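Local coordinates for plu4264 (PDB 4MV2), which is of unknown function but belongs to the cupin family and binds a nickel ion, consistent with a metal-dependent role, at residues W10-G21 with W38-F48. Numbering follows the deposited sequence.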
loop_
_atom_site.group_PDB
_atom_site.type_symbol
_atom_site.label_atom_id
_atom_site.label_comp_id
_atom_site.label_asym_id
_atom_site.label_seq_id
_atom_site.Cartn_x
_atom_site.Cartn_y
_atom_site.Cartn_z
ATOM N N TRP A 10 -8.488 -14.917 -3.392
ATOM C CA TRP A 10 -9.305 -14.000 -4.209
ATOM C C TRP A 10 -10.814 -14.242 -4.088
ATOM O O TRP A 10 -11.637 -13.272 -4.124
ATOM C CB TRP A 10 -8.905 -14.059 -5.686
ATOM C CG TRP A 10 -7.451 -13.825 -5.935
ATOM C CD1 TRP A 10 -6.547 -14.760 -6.292
ATOM C CD2 TRP A 10 -6.738 -12.581 -5.880
ATOM N NE1 TRP A 10 -5.315 -14.180 -6.504
ATOM C CE2 TRP A 10 -5.412 -12.843 -6.239
ATOM C CE3 TRP A 10 -7.095 -11.260 -5.548
ATOM C CZ2 TRP A 10 -4.452 -11.866 -6.283
ATOM C CZ3 TRP A 10 -6.141 -10.306 -5.624
ATOM C CH2 TRP A 10 -4.843 -10.608 -5.971
ATOM N N ASP A 11 -11.187 -15.484 -3.805
ATOM C CA ASP A 11 -12.590 -15.827 -3.680
ATOM C C ASP A 11 -13.186 -15.331 -2.353
ATOM O O ASP A 11 -14.402 -15.279 -2.216
ATOM C CB ASP A 11 -12.762 -17.331 -3.767
ATOM C CG ASP A 11 -14.213 -17.747 -3.773
ATOM O OD1 ASP A 11 -14.934 -17.329 -4.699
ATOM O OD2 ASP A 11 -14.630 -18.533 -2.901
ATOM N N SER A 12 -12.332 -14.954 -1.403
ATOM C CA SER A 12 -12.770 -14.439 -0.089
ATOM C C SER A 12 -13.098 -12.956 -0.099
ATOM O O SER A 12 -13.535 -12.400 0.898
ATOM C CB SER A 12 -11.687 -14.692 0.994
ATOM O OG SER A 12 -10.546 -13.814 0.852
HETATM N N MSE A 13 -12.891 -12.285 -1.222
HETATM C CA MSE A 13 -13.109 -10.834 -1.291
HETATM C C MSE A 13 -14.591 -10.538 -1.043
HETATM O O MSE A 13 -15.471 -11.314 -1.387
HETATM C CB MSE A 13 -12.689 -10.302 -2.644
HETATM C CG MSE A 13 -11.147 -10.349 -2.812
HETATM SE SE MSE A 13 -10.601 -9.701 -4.508
HETATM C CE MSE A 13 -9.208 -8.525 -3.926
ATOM N N VAL A 14 -14.840 -9.396 -0.428
ATOM C CA VAL A 14 -16.171 -8.927 -0.146
ATOM C C VAL A 14 -16.484 -7.824 -1.144
ATOM O O VAL A 14 -15.713 -6.881 -1.325
ATOM C CB VAL A 14 -16.280 -8.401 1.288
ATOM C CG1 VAL A 14 -17.599 -7.675 1.508
ATOM C CG2 VAL A 14 -16.095 -9.530 2.278
ATOM N N HIS A 15 -17.621 -7.961 -1.803
ATOM C CA HIS A 15 -18.071 -6.968 -2.767
ATOM C C HIS A 15 -18.697 -5.801 -2.041
ATOM O O HIS A 15 -19.679 -5.975 -1.297
ATOM C CB HIS A 15 -19.102 -7.604 -3.722
ATOM C CG HIS A 15 -19.425 -6.747 -4.894
ATOM N ND1 HIS A 15 -18.638 -6.693 -6.023
ATOM C CD2 HIS A 15 -20.477 -5.927 -5.123
ATOM C CE1 HIS A 15 -19.163 -5.830 -6.870
ATOM N NE2 HIS A 15 -20.296 -5.372 -6.361
ATOM N N GLU A 16 -18.077 -4.638 -2.173
ATOM C CA GLU A 16 -18.571 -3.419 -1.567
ATOM C C GLU A 16 -18.115 -2.241 -2.410
ATOM O O GLU A 16 -17.111 -2.319 -3.106
ATOM C CB GLU A 16 -18.119 -3.299 -0.110
ATOM C CG GLU A 16 -16.638 -3.349 0.082
ATOM C CD GLU A 16 -16.235 -3.059 1.525
ATOM O OE1 GLU A 16 -16.764 -2.099 2.109
ATOM O OE2 GLU A 16 -15.379 -3.777 2.080
ATOM N N TYR A 17 -18.885 -1.163 -2.392
ATOM C CA TYR A 17 -18.598 -0.011 -3.238
ATOM C C TYR A 17 -18.502 -0.413 -4.701
ATOM O O TYR A 17 -17.762 0.195 -5.456
ATOM C CB TYR A 17 -17.318 0.718 -2.768
ATOM C CG TYR A 17 -17.508 1.353 -1.407
ATOM C CD1 TYR A 17 -18.118 2.590 -1.278
ATOM C CD2 TYR A 17 -17.108 0.703 -0.251
ATOM C CE1 TYR A 17 -18.311 3.177 -0.031
ATOM C CE2 TYR A 17 -17.293 1.285 1.001
ATOM C CZ TYR A 17 -17.888 2.517 1.098
ATOM O OH TYR A 17 -18.089 3.107 2.333
ATOM N N ASP A 18 -19.258 -1.451 -5.064
ATOM C CA ASP A 18 -19.354 -1.941 -6.425
ATOM C C ASP A 18 -18.012 -2.443 -6.961
ATOM O O ASP A 18 -17.777 -2.488 -8.184
ATOM C CB ASP A 18 -19.961 -0.878 -7.345
ATOM C CG ASP A 18 -21.381 -0.517 -6.950
ATOM O OD1 ASP A 18 -22.079 -1.325 -6.306
ATOM O OD2 ASP A 18 -21.791 0.590 -7.290
ATOM N N LEU A 19 -17.127 -2.845 -6.057
ATOM C CA LEU A 19 -15.882 -3.503 -6.425
ATOM C C LEU A 19 -15.631 -4.656 -5.462
ATOM O O LEU A 19 -16.402 -4.858 -4.542
ATOM C CB LEU A 19 -14.749 -2.468 -6.478
ATOM C CG LEU A 19 -14.407 -1.678 -5.215
ATOM C CD1 LEU A 19 -13.875 -2.516 -4.044
ATOM C CD2 LEU A 19 -13.404 -0.590 -5.589
ATOM N N ASP A 20 -14.589 -5.430 -5.725
ATOM C CA ASP A 20 -14.245 -6.561 -4.890
ATOM C C ASP A 20 -13.043 -6.189 -4.047
ATOM O O ASP A 20 -12.008 -5.743 -4.578
ATOM C CB ASP A 20 -13.937 -7.784 -5.755
ATOM C CG ASP A 20 -15.173 -8.366 -6.355
ATOM O OD1 ASP A 20 -16.266 -8.214 -5.739
ATOM O OD2 ASP A 20 -15.112 -8.904 -7.486
ATOM N N GLY A 21 -13.181 -6.307 -2.736
ATOM C CA GLY A 21 -12.137 -5.871 -1.828
ATOM C C GLY A 21 -11.681 -6.944 -0.851
ATOM O O GLY A 21 -12.425 -7.828 -0.446
ATOM N N TRP A 38 -7.090 -4.129 -0.586
ATOM C CA TRP A 38 -6.801 -4.482 -1.980
ATOM C C TRP A 38 -8.144 -4.504 -2.718
ATOM O O TRP A 38 -9.056 -5.237 -2.328
ATOM C CB TRP A 38 -6.149 -5.868 -2.082
ATOM C CG TRP A 38 -5.639 -6.232 -3.455
ATOM C CD1 TRP A 38 -6.376 -6.380 -4.615
ATOM C CD2 TRP A 38 -4.289 -6.504 -3.809
ATOM N NE1 TRP A 38 -5.550 -6.737 -5.642
ATOM C CE2 TRP A 38 -4.266 -6.802 -5.181
ATOM C CE3 TRP A 38 -3.092 -6.518 -3.090
ATOM C CZ2 TRP A 38 -3.101 -7.135 -5.846
ATOM C CZ3 TRP A 38 -1.938 -6.827 -3.734
ATOM C CH2 TRP A 38 -1.938 -7.149 -5.107
ATOM N N CYS A 39 -8.240 -3.750 -3.810
ATOM C CA CYS A 39 -9.490 -3.584 -4.539
ATOM C C CYS A 39 -9.319 -3.962 -6.000
ATOM O O CYS A 39 -8.300 -3.672 -6.625
ATOM C CB CYS A 39 -9.896 -2.119 -4.490
ATOM S SG CYS A 39 -10.226 -1.503 -2.817
ATOM N N ILE A 40 -10.354 -4.588 -6.525
ATOM C CA ILE A 40 -10.423 -4.944 -7.936
ATOM C C ILE A 40 -11.702 -4.417 -8.516
ATOM O O ILE A 40 -12.810 -4.708 -8.036
ATOM C CB ILE A 40 -10.357 -6.470 -8.204
ATOM C CG1 ILE A 40 -9.129 -7.103 -7.574
ATOM C CG2 ILE A 40 -10.368 -6.689 -9.725
ATOM C CD1 ILE A 40 -9.131 -8.631 -7.665
ATOM N N VAL A 41 -11.539 -3.592 -9.543
ATOM C CA VAL A 41 -12.672 -3.139 -10.368
ATOM C C VAL A 41 -12.696 -4.060 -11.575
ATOM O O VAL A 41 -11.756 -4.088 -12.367
ATOM C CB VAL A 41 -12.602 -1.653 -10.734
ATOM C CG1 VAL A 41 -13.854 -1.258 -11.545
ATOM C CG2 VAL A 41 -12.492 -0.775 -9.489
ATOM N N ARG A 42 -13.763 -4.832 -11.696
ATOM C CA ARG A 42 -13.845 -5.888 -12.699
ATOM C C ARG A 42 -13.963 -5.284 -14.096
ATOM O O ARG A 42 -14.320 -4.117 -14.257
ATOM C CB ARG A 42 -15.022 -6.793 -12.358
ATOM C CG ARG A 42 -14.856 -7.506 -11.026
ATOM C CD ARG A 42 -13.641 -8.401 -11.006
ATOM N NE ARG A 42 -13.497 -9.112 -9.739
ATOM C CZ ARG A 42 -12.511 -9.941 -9.467
ATOM N NH1 ARG A 42 -11.558 -10.161 -10.359
ATOM N NH2 ARG A 42 -12.458 -10.550 -8.277
ATOM N N PRO A 43 -13.638 -6.074 -15.127
ATOM C CA PRO A 43 -13.677 -5.538 -16.498
ATOM C C PRO A 43 -15.024 -4.912 -16.843
ATOM O O PRO A 43 -16.067 -5.476 -16.517
ATOM C CB PRO A 43 -13.421 -6.791 -17.342
ATOM C CG PRO A 43 -12.546 -7.627 -16.463
ATOM C CD PRO A 43 -13.152 -7.472 -15.116
ATOM N N GLU A 44 -14.991 -3.749 -17.487
ATOM C CA GLU A 44 -16.196 -3.060 -17.951
ATOM C C GLU A 44 -17.163 -2.768 -16.832
ATOM O O GLU A 44 -18.373 -2.862 -17.003
ATOM C CB GLU A 44 -16.851 -3.830 -19.105
ATOM C CG GLU A 44 -15.889 -3.986 -20.284
ATOM C CD GLU A 44 -16.498 -4.539 -21.543
ATOM O OE1 GLU A 44 -17.238 -5.524 -21.458
ATOM O OE2 GLU A 44 -16.251 -3.954 -22.610
ATOM N N THR A 45 -16.608 -2.360 -15.687
ATOM C CA THR A 45 -17.435 -1.924 -14.553
ATOM C C THR A 45 -16.862 -0.642 -13.975
ATOM O O THR A 45 -15.725 -0.253 -14.298
ATOM C CB THR A 45 -17.563 -2.980 -13.424
ATOM O OG1 THR A 45 -16.322 -3.119 -12.732
ATOM C CG2 THR A 45 -17.971 -4.356 -13.952
ATOM N N LYS A 46 -17.609 -0.032 -13.072
ATOM C CA LYS A 46 -17.120 1.138 -12.319
ATOM C C LYS A 46 -17.481 0.998 -10.861
ATOM O O LYS A 46 -18.460 0.345 -10.521
ATOM C CB LYS A 46 -17.698 2.433 -12.892
ATOM C CG LYS A 46 -19.200 2.519 -12.800
ATOM C CD LYS A 46 -19.694 3.925 -12.979
ATOM C CE LYS A 46 -19.869 4.692 -11.652
ATOM N NZ LYS A 46 -21.028 4.191 -10.789
ATOM N N SER A 47 -16.717 1.662 -9.991
ATOM C CA SER A 47 -17.000 1.575 -8.538
ATOM C C SER A 47 -17.972 2.652 -8.070
ATOM O O SER A 47 -18.324 3.543 -8.818
ATOM C CB SER A 47 -15.717 1.611 -7.733
ATOM O OG SER A 47 -15.115 2.888 -7.809
ATOM N N PHE A 48 -18.389 2.562 -6.805
ATOM C CA PHE A 48 -19.418 3.430 -6.230
ATOM C C PHE A 48 -18.856 4.777 -5.826
ATOM O O PHE A 48 -17.911 4.851 -5.113
ATOM C CB PHE A 48 -20.007 2.732 -4.994
ATOM C CG PHE A 48 -20.981 3.556 -4.244
ATOM C CD1 PHE A 48 -22.306 3.566 -4.618
ATOM C CD2 PHE A 48 -20.585 4.316 -3.132
ATOM C CE1 PHE A 48 -23.239 4.331 -3.901
ATOM C CE2 PHE A 48 -21.511 5.082 -2.417
ATOM C CZ PHE A 48 -22.830 5.080 -2.806
HETATM O O HOH W 1 -16.260 -4.117 -10.152
HETATM O O HOH W 2 -19.462 -2.482 -10.380
HETATM O O HOH W 3 -21.006 1.268 -9.767
#
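D20 and I40 pair through two backbone hydrogen bonds, D20 N to I40 O (3.0 Å) and I40 N to D20 O (2.8 Å), joining strand 19-21 to strand 38-41 in antiparallel fashion. At the turn between 14-16 and 19-21, F48 N donates to Y17 O. On the face shared with I40, each oxygen of the D20 carboxylate has its own partner. D20 OD2 lies in the R42 guanidinium plane and takes the proton of R42 NE on its anti lone pair (2.8 Å, N-H...O 165°), a salt bridge to which NH2 adds a weak bond; H15 ND1 meets OD1 from above the carboxylate plane. R42 has a second carboxylate partner in D99.

These strands are neighbours in the larger sheet of the cupin beta-barrel, and 14-16 and 19-21 form a hairpin with a type I' turn. Its Y17 ring meets F48 obliquely and also H50, a nickel ligand. Here one water bridges D18 O to R42 N and T45 OG1, and a second links D18 O to K46 O.

Apolar contacts lie on both faces. L19 is directed at segment 38-48, its CD1 4.0 Å from C39 SG and CD2 against V41 and S47. On the I40 face, W10 sets its ring edge on the W38 face, planes at 70°, with W10 CZ3 3.6 Å from W38 NE1, whose hydrogen bond goes to H101. Selenomethionine M13 touches I40 CD1 with SE (3.6 Å), and its bend at chi3 (132°) brings CE beside W38 CD1.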